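Side-chain contacts in short chain dehydrogenase (Leptospira borgpetersenii serovar Hardjo-bovis, PDB 6UH2), which binds NAD+ and probably catalyses the NAD-dependent interconversion of an alcohol and a carbonyl group: residues B[21-26]-B[38-43]; B[134-139]-B[143-148]; B[186-191]-B[247-252]. All coordinates share one frame; numbering follows the deposited sequence.

Overall arrangement
The three contacts follow one another along the chain, and contacts 1 and 2 each set a helix against the parallel sheet of this Rossmann-type fold. Contact 1 joins strand 22-26 to helix 31-42. Contact 2 lies about 15 Å away, centre to centre, where helix 111-139 leads through a short turn into strand 144-148; strand 93-96 runs between the two, and their nearest atoms stay about 6 Å apart. Contact 3, about 12 Å from contact 2 and 22 Å from contact 1 between centres, joins the end of helix 171-191 to the loop before strand 252-255. Contacts 2 and 3 touch through Ile-145 and Leu-187. Together they fasten helices and a loop to one sheet, whose strand ends carry the NAD site.

Contact 1: residues B[21-26]-B[38-43]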
# COMPACT_ATOMS: atom_id res chain seq x y z
N LYS B 21 -11.20 -18.27 0.88
CA LYS B 21 -10.29 -17.98 -0.22
C LYS B 21 -9.26 -19.08 -0.36
O LYS B 21 -8.82 -19.70 0.63
CB LYS B 21 -9.60 -16.62 -0.01
CG LYS B 21 -10.55 -15.41 -0.08
CD LYS B 21 -11.31 -15.43 -1.40
CE LYS B 21 -12.19 -14.21 -1.60
NZ LYS B 21 -12.97 -13.91 -0.39
N LEU B 22 -8.87 -19.34 -1.60
CA LEU B 22 -7.80 -20.28 -1.94
C LEU B 22 -6.66 -19.48 -2.56
O LEU B 22 -6.86 -18.80 -3.57
CB LEU B 22 -8.31 -21.36 -2.89
CG LEU B 22 -7.25 -22.35 -3.39
CD1 LEU B 22 -6.57 -23.03 -2.23
CD2 LEU B 22 -7.88 -23.38 -4.29
N VAL B 23 -5.48 -19.55 -1.95
CA VAL B 23 -4.33 -18.75 -2.35
C VAL B 23 -3.30 -19.68 -2.98
O VAL B 23 -2.86 -20.65 -2.35
CB VAL B 23 -3.71 -18.01 -1.16
CG1 VAL B 23 -2.55 -17.11 -1.63
CG2 VAL B 23 -4.78 -17.20 -0.42
N LEU B 24 -2.91 -19.38 -4.21
CA LEU B 24 -1.84 -20.08 -4.91
C LEU B 24 -0.58 -19.21 -4.86
O LEU B 24 -0.57 -18.11 -5.40
CB LEU B 24 -2.25 -20.34 -6.36
CG LEU B 24 -1.29 -21.09 -7.27
CD1 LEU B 24 -1.06 -22.46 -6.68
CD2 LEU B 24 -1.86 -21.21 -8.71
N ILE B 25 0.47 -19.71 -4.21
CA ILE B 25 1.70 -18.94 -4.00
C ILE B 25 2.87 -19.69 -4.62
O ILE B 25 3.21 -20.79 -4.16
CB ILE B 25 1.98 -18.69 -2.50
CG1 ILE B 25 0.69 -18.30 -1.76
CG2 ILE B 25 3.06 -17.62 -2.34
CD1 ILE B 25 0.87 -18.10 -0.26
N THR B 26 3.49 -19.11 -5.64
CA THR B 26 4.71 -19.68 -6.17
C THR B 26 5.87 -19.28 -5.26
O THR B 26 5.84 -18.23 -4.62
CB THR B 26 4.99 -19.20 -7.60
OG1 THR B 26 5.36 -17.81 -7.58
CG2 THR B 26 3.76 -19.38 -8.48
N GLU B 38 2.23 -19.17 6.14
CA GLU B 38 1.82 -19.23 7.54
C GLU B 38 0.75 -18.20 7.85
O GLU B 38 -0.23 -18.51 8.55
CB GLU B 38 3.05 -19.02 8.42
CG GLU B 38 2.92 -19.56 9.83
CD GLU B 38 4.20 -19.37 10.63
OE1 GLU B 38 4.30 -18.36 11.36
OE2 GLU B 38 5.11 -20.22 10.50
N SER B 39 0.89 -16.97 7.34
CA SER B 39 -0.07 -15.91 7.65
C SER B 39 -1.44 -16.20 7.04
O SER B 39 -2.47 -16.04 7.71
CB SER B 39 0.47 -14.57 7.16
OG SER B 39 1.62 -14.21 7.88
N TYR B 40 -1.47 -16.62 5.78
CA TYR B 40 -2.75 -16.95 5.17
C TYR B 40 -3.42 -18.13 5.87
O TYR B 40 -4.64 -18.12 6.08
CB TYR B 40 -2.58 -17.25 3.68
CG TYR B 40 -2.64 -16.02 2.81
CD1 TYR B 40 -3.83 -15.31 2.66
CD2 TYR B 40 -1.52 -15.57 2.13
CE1 TYR B 40 -3.89 -14.18 1.84
CE2 TYR B 40 -1.57 -14.45 1.32
CZ TYR B 40 -2.75 -13.76 1.17
OH TYR B 40 -2.79 -12.65 0.36
N LEU B 41 -2.65 -19.15 6.24
CA LEU B 41 -3.25 -20.26 6.98
C LEU B 41 -3.83 -19.80 8.32
O LEU B 41 -4.87 -20.32 8.76
CB LEU B 41 -2.22 -21.37 7.22
CG LEU B 41 -1.77 -22.15 5.99
CD1 LEU B 41 -0.59 -23.03 6.35
CD2 LEU B 41 -2.93 -22.96 5.40
N SER B 42 -3.21 -18.81 8.97
CA SER B 42 -3.70 -18.40 10.27
C SER B 42 -5.01 -17.61 10.19
O SER B 42 -5.73 -17.54 11.18
CB SER B 42 -2.64 -17.59 11.01
OG SER B 42 -2.60 -16.26 10.51
N VAL B 43 -5.33 -17.05 9.02
CA VAL B 43 -6.62 -16.37 8.83
C VAL B 43 -7.57 -17.26 8.04
O VAL B 43 -8.45 -16.77 7.33
CB VAL B 43 -6.43 -15.00 8.15
CG1 VAL B 43 -5.65 -14.06 9.09
CG2 VAL B 43 -5.70 -15.13 6.80
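Val-23 and Tyr-40 meet almost crosswise, with one methyl of the valine, CG2, over a face of the tyrosine ring. The two methyls of Val-23 divide the ring between them. CG1 is anti to the backbone N (chi1 -177°), which puts CG2 beside that nitrogen and turns it onto the ring. Val-23 CG2 is 3.7 Å from Tyr-40 CD1 and stands above the ring plane, displaced toward the rim; measured to the ring centroid it is 3.9 Å away, a CH-pi contact only 19° off the normal. Val-23 CG1 approaches the CD2/CE2 side of the ring more loosely, 4.1 Å from Tyr-40 CE2. On the helix side, the first torsion of Tyr-40, -87°, carries the ring toward strand 22-26, where one face meets Val-23 CG2. Ile-25, two residues along the strand, adds a longer and doubtful contact, its CD1 coming obliquely to Tyr-40 CD2 at 4.2 Å in a side chain modelled in two conformations. No hydrogen bond crosses the interface. The phenol's polar end is satisfied elsewhere, its OH bonding to Thr-241 OG1. The ring also packs edge-to-face against Phe-18 and meets Phe-238 with the planes inclined; these neighbours probably limit its rotation. In the last turn of the helix, Ser-42 OG folds back to bond with Ser-39 O at 2.8 Å, the donor lying somewhat out of the carbonyl plane. The contact lies within the beta-alpha-beta unit formed by strand 22-26, helix 31-42 and strand 46-51. Val-23 and Ile-25 also touch strand 93-96, while the backbone of Val-23 pairs with strand 46-51. Helix 231-240 flanks helix 31-42, with Tyr-40 packing on Val-237 and Ser-39 on Phe-238.

Contact 2: residues B[134-139]-B[143-148]; sequences RLWKEK and GIILNF
The indole of Trp-136 lies against Gly-143 and the start of strand 144-148. Gly-143 CA sits over the six-membered ring, 3.4 Å from its centroid and 9° off the normal, a close CH-pi contact. The backbone runs on past the outer ring atoms, and Trp-136 CH2 comes to 3.4 Å from Ile-144 N. Beyond that point Ile-145 takes over: with CG1 anti to its carbonyl carbon (chi1 -61°), the branch reaches back so that CG1 is 3.6 Å from Trp-136 CZ3, approaching the ring obliquely. The indole nitrogen is held too, since NE1 hydrogen-bonds Pro-91 O, which, with the packing on Gly-143, should restrain the ring's rotation. Away from the indole face the contact soon loosens. Ile-144 starts away from the helix at CB and is partly exposed, while Arg-134, Lys-137, Glu-138 and Lys-139 occupy the solvent-facing side of the helix and do not reach the strand. The pattern is that of a Rossmann-type alpha/beta fold, in which helix 111-139 returns through a short turn to strand 144-148, whose far end carries Phe-148 in contact with NAD.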
# COMPACT_ATOMS: atom_id res chain seq x y z
N ARG B 134 -6.58 -16.98 -17.88
CA ARG B 134 -7.45 -17.75 -18.77
C ARG B 134 -8.51 -18.52 -17.98
O ARG B 134 -9.68 -18.57 -18.39
CB ARG B 134 -6.61 -18.69 -19.63
CG ARG B 134 -5.81 -17.97 -20.72
CD ARG B 134 -4.93 -18.93 -21.54
NE ARG B 134 -5.69 -20.04 -22.09
CZ ARG B 134 -6.26 -20.05 -23.29
NH1 ARG B 134 -6.16 -18.99 -24.09
NH2 ARG B 134 -6.94 -21.11 -23.69
N LEU B 135 -8.13 -19.12 -16.85
CA LEU B 135 -9.08 -19.90 -16.07
C LEU B 135 -10.13 -19.00 -15.43
O LEU B 135 -11.33 -19.32 -15.46
CB LEU B 135 -8.34 -20.72 -15.02
CG LEU B 135 -9.16 -21.57 -14.03
CD1 LEU B 135 -9.92 -22.71 -14.73
CD2 LEU B 135 -8.25 -22.10 -12.92
N TRP B 136 -9.71 -17.88 -14.83
CA TRP B 136 -10.66 -16.96 -14.20
C TRP B 136 -11.63 -16.38 -15.22
O TRP B 136 -12.84 -16.31 -14.98
CB TRP B 136 -9.90 -15.84 -13.50
CG TRP B 136 -9.24 -16.25 -12.25
CD1 TRP B 136 -9.43 -17.41 -11.56
CD2 TRP B 136 -8.25 -15.51 -11.54
NE1 TRP B 136 -8.61 -17.43 -10.44
CE2 TRP B 136 -7.89 -16.27 -10.41
CE3 TRP B 136 -7.64 -14.27 -11.75
CZ2 TRP B 136 -6.94 -15.82 -9.47
CZ3 TRP B 136 -6.69 -13.83 -10.83
CH2 TRP B 136 -6.35 -14.61 -9.71
N LYS B 137 -11.10 -15.94 -16.36
CA LYS B 137 -11.94 -15.39 -17.42
C LYS B 137 -13.00 -16.40 -17.85
O LYS B 137 -14.15 -16.04 -18.12
CB LYS B 137 -11.06 -14.97 -18.60
CG LYS B 137 -11.80 -14.43 -19.82
CD LYS B 137 -10.80 -14.14 -20.93
CE LYS B 137 -11.48 -13.82 -22.25
NZ LYS B 137 -10.49 -13.74 -23.35
N GLU B 138 -12.62 -17.68 -17.89
CA GLU B 138 -13.55 -18.71 -18.34
C GLU B 138 -14.61 -19.00 -17.28
O GLU B 138 -15.78 -19.24 -17.61
CB GLU B 138 -12.77 -19.97 -18.69
CG GLU B 138 -13.62 -21.12 -19.15
CD GLU B 138 -12.84 -22.41 -19.19
OE1 GLU B 138 -11.88 -22.49 -19.99
OE2 GLU B 138 -13.16 -23.32 -18.41
N LYS B 139 -14.22 -18.98 -16.01
CA LYS B 139 -15.14 -19.25 -14.91
C LYS B 139 -15.87 -18.01 -14.42
O LYS B 139 -16.76 -18.13 -13.56
CB LYS B 139 -14.39 -19.89 -13.73
CG LYS B 139 -13.71 -21.21 -14.05
CD LYS B 139 -14.73 -22.35 -14.15
CE LYS B 139 -14.05 -23.67 -14.49
NZ LYS B 139 -14.99 -24.82 -14.38
N GLY B 143 -10.72 -12.79 -9.69
CA GLY B 143 -9.49 -13.09 -8.96
C GLY B 143 -8.61 -11.88 -8.74
O GLY B 143 -8.82 -10.80 -9.30
N ILE B 144 -7.59 -12.06 -7.89
CA ILE B 144 -6.59 -11.03 -7.59
C ILE B 144 -5.19 -11.63 -7.77
O ILE B 144 -4.90 -12.70 -7.23
CB ILE B 144 -6.73 -10.47 -6.16
CG1 ILE B 144 -8.13 -9.87 -5.95
CG2 ILE B 144 -5.65 -9.40 -5.86
CD1 ILE B 144 -8.41 -9.55 -4.48
N ILE B 145 -4.33 -10.90 -8.47
CA ILE B 145 -2.93 -11.30 -8.65
C ILE B 145 -2.05 -10.34 -7.87
O ILE B 145 -2.27 -9.12 -7.87
CB ILE B 145 -2.55 -11.32 -10.15
CG1 ILE B 145 -3.42 -12.33 -10.91
CG2 ILE B 145 -1.06 -11.60 -10.34
CD1 ILE B 145 -3.17 -12.35 -12.43
N LEU B 146 -1.04 -10.88 -7.20
CA LEU B 146 -0.05 -10.05 -6.51
C LEU B 146 1.33 -10.51 -6.94
O LEU B 146 1.70 -11.67 -6.71
CB LEU B 146 -0.19 -10.14 -4.98
CG LEU B 146 0.87 -9.33 -4.21
CD1 LEU B 146 0.74 -7.82 -4.51
CD2 LEU B 146 0.80 -9.60 -2.69
N ASN B 147 2.09 -9.61 -7.56
CA ASN B 147 3.44 -9.90 -8.03
C ASN B 147 4.46 -9.37 -7.03
O ASN B 147 4.15 -8.60 -6.13
CB ASN B 147 3.66 -9.27 -9.42
CG ASN B 147 2.75 -9.86 -10.46
OD1 ASN B 147 2.44 -11.06 -10.42
ND2 ASN B 147 2.29 -9.04 -11.40
N PHE B 148 5.71 -9.81 -7.20
CA PHE B 148 6.79 -9.40 -6.31
C PHE B 148 7.88 -8.73 -7.13
O PHE B 148 8.51 -9.35 -7.99
CB PHE B 148 7.32 -10.59 -5.49
CG PHE B 148 6.67 -10.68 -4.13
CD1 PHE B 148 5.37 -11.16 -4.01
CD2 PHE B 148 7.33 -10.22 -3.00
CE1 PHE B 148 4.75 -11.20 -2.75
CE2 PHE B 148 6.72 -10.26 -1.76
CZ PHE B 148 5.43 -10.75 -1.63

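Contact 3: residues B[186-191]-B[247-252]; sequences YLARYA and YVTGQN
Thr-249 turns its hydroxyl toward Ala-188 by placing OG1 anti to the backbone N (chi1 -166°), which leaves CG2 in the crowded position between N and the carbonyl carbon. At the next residue Gly-250 has a positive phi of 81°, a value that favours glycine, and its CA is what meets the helix. Ala-188 CB presses against Gly-250 CA at 3.4 Å, a tighter carbon contact than usual, and lies 3.5 Å from Thr-249 OG1. A water links Ala-188 and Thr-249 as well: it donates to Ala-188 O at 2.7 Å and accepts from Thr-249 OG1 at 2.6 Å. Because OG1 also accepts from Val-198 N, the hydroxyl is gripped from two sources and ties loop, helix and strand together. Within the loop, Gln-251 curls back and its NE2 donates to Thr-249 O (2.9 Å), with the donor above the carbonyl plane. Ala-188 further packs on Ile-261 of the second subunit. Small residues thus let helix 171-191 sit close to the loop leading into strand 252-255, the outermost strand within this chain of the Rossmann-type parallel sheet of short-chain dehydrogenases, near the subunit interface.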
# COMPACT_ATOMS: atom_id res chain seq x y z
N TYR B 186 0.61 -3.50 -16.93
CA TYR B 186 0.04 -3.97 -18.19
C TYR B 186 -1.15 -4.88 -17.94
O TYR B 186 -2.23 -4.71 -18.54
CB TYR B 186 1.10 -4.72 -18.99
CG TYR B 186 0.59 -5.22 -20.32
CD1 TYR B 186 -0.07 -6.45 -20.43
CD2 TYR B 186 0.78 -4.48 -21.48
CE1 TYR B 186 -0.53 -6.92 -21.65
CE2 TYR B 186 0.34 -4.94 -22.72
CZ TYR B 186 -0.32 -6.16 -22.79
OH TYR B 186 -0.77 -6.63 -24.01
N LEU B 187 -0.97 -5.90 -17.09
CA LEU B 187 -2.03 -6.87 -16.89
C LEU B 187 -3.18 -6.27 -16.11
O LEU B 187 -4.34 -6.64 -16.33
CB LEU B 187 -1.48 -8.11 -16.19
CG LEU B 187 -2.48 -9.26 -16.15
CD1 LEU B 187 -2.84 -9.67 -17.59
CD2 LEU B 187 -1.92 -10.42 -15.37
N ALA B 188 -2.88 -5.34 -15.19
CA ALA B 188 -3.96 -4.64 -14.49
C ALA B 188 -4.90 -3.98 -15.49
O ALA B 188 -6.13 -4.07 -15.35
CB ALA B 188 -3.38 -3.59 -13.55
N ARG B 189 -4.35 -3.31 -16.49
CA ARG B 189 -5.21 -2.66 -17.47
C ARG B 189 -5.88 -3.70 -18.36
O ARG B 189 -7.07 -3.58 -18.68
CB ARG B 189 -4.41 -1.67 -18.31
CG ARG B 189 -5.29 -0.76 -19.15
CD ARG B 189 -4.50 0.35 -19.80
NE ARG B 189 -5.37 1.25 -20.56
CZ ARG B 189 -4.96 2.36 -21.16
NH1 ARG B 189 -3.69 2.72 -21.09
NH2 ARG B 189 -5.84 3.12 -21.81
N TYR B 190 -5.14 -4.74 -18.74
CA TYR B 190 -5.67 -5.77 -19.64
C TYR B 190 -6.79 -6.58 -18.98
O TYR B 190 -7.80 -6.88 -19.63
CB TYR B 190 -4.54 -6.68 -20.09
CG TYR B 190 -4.88 -7.57 -21.27
CD1 TYR B 190 -4.71 -7.12 -22.58
CD2 TYR B 190 -5.37 -8.87 -21.09
CE1 TYR B 190 -5.01 -7.92 -23.67
CE2 TYR B 190 -5.67 -9.68 -22.17
CZ TYR B 190 -5.49 -9.21 -23.46
OH TYR B 190 -5.80 -10.01 -24.52
N ALA B 191 -6.61 -6.95 -17.71
CA ALA B 191 -7.54 -7.84 -17.03
C ALA B 191 -8.68 -7.11 -16.34
O ALA B 191 -9.63 -7.76 -15.90
CB ALA B 191 -6.80 -8.69 -15.98
N TYR B 247 -10.56 -0.79 -4.98
CA TYR B 247 -10.38 0.21 -6.02
C TYR B 247 -8.90 0.46 -6.34
O TYR B 247 -8.56 1.49 -6.93
CB TYR B 247 -11.09 1.52 -5.61
CG TYR B 247 -11.44 2.50 -6.72
CD1 TYR B 247 -12.23 2.11 -7.81
CD2 TYR B 247 -11.02 3.83 -6.66
CE1 TYR B 247 -12.57 3.03 -8.81
CE2 TYR B 247 -11.36 4.76 -7.66
CZ TYR B 247 -12.13 4.36 -8.72
OH TYR B 247 -12.46 5.27 -9.71
N VAL B 248 -8.03 -0.48 -5.99
CA VAL B 248 -6.59 -0.35 -6.21
C VAL B 248 -6.16 -1.41 -7.21
O VAL B 248 -6.27 -2.61 -6.94
CB VAL B 248 -5.80 -0.51 -4.90
CG1 VAL B 248 -4.30 -0.32 -5.16
CG2 VAL B 248 -6.28 0.46 -3.83
N THR B 249 -5.66 -0.98 -8.37
CA THR B 249 -5.12 -1.94 -9.32
C THR B 249 -3.98 -1.29 -10.10
O THR B 249 -3.97 -0.07 -10.31
CB THR B 249 -6.20 -2.50 -10.26
OG1 THR B 249 -5.71 -3.66 -10.94
CG2 THR B 249 -6.66 -1.46 -11.29
N GLY B 250 -3.01 -2.10 -10.50
CA GLY B 250 -1.87 -1.60 -11.25
C GLY B 250 -0.77 -0.95 -10.43
O GLY B 250 0.14 -0.36 -11.01
N GLN B 251 -0.81 -1.07 -9.11
CA GLN B 251 0.10 -0.33 -8.25
C GLN B 251 1.27 -1.19 -7.80
O GLN B 251 1.14 -2.41 -7.66
CB GLN B 251 -0.66 0.21 -7.03
CG GLN B 251 -1.88 1.06 -7.43
CD GLN B 251 -1.55 2.15 -8.43
OE1 GLN B 251 -0.67 2.98 -8.19
NE2 GLN B 251 -2.24 2.15 -9.58
N ASN B 252 2.42 -0.54 -7.59
CA ASN B 252 3.60 -1.14 -6.97
C ASN B 252 3.76 -0.51 -5.59
O ASN B 252 3.91 0.71 -5.48
CB ASN B 252 4.85 -0.87 -7.82
CG ASN B 252 6.10 -1.54 -7.26
OD1 ASN B 252 6.01 -2.59 -6.63
ND2 ASN B 252 7.26 -0.93 -7.50
O HOH W 1 -7.13 -4.60 -12.92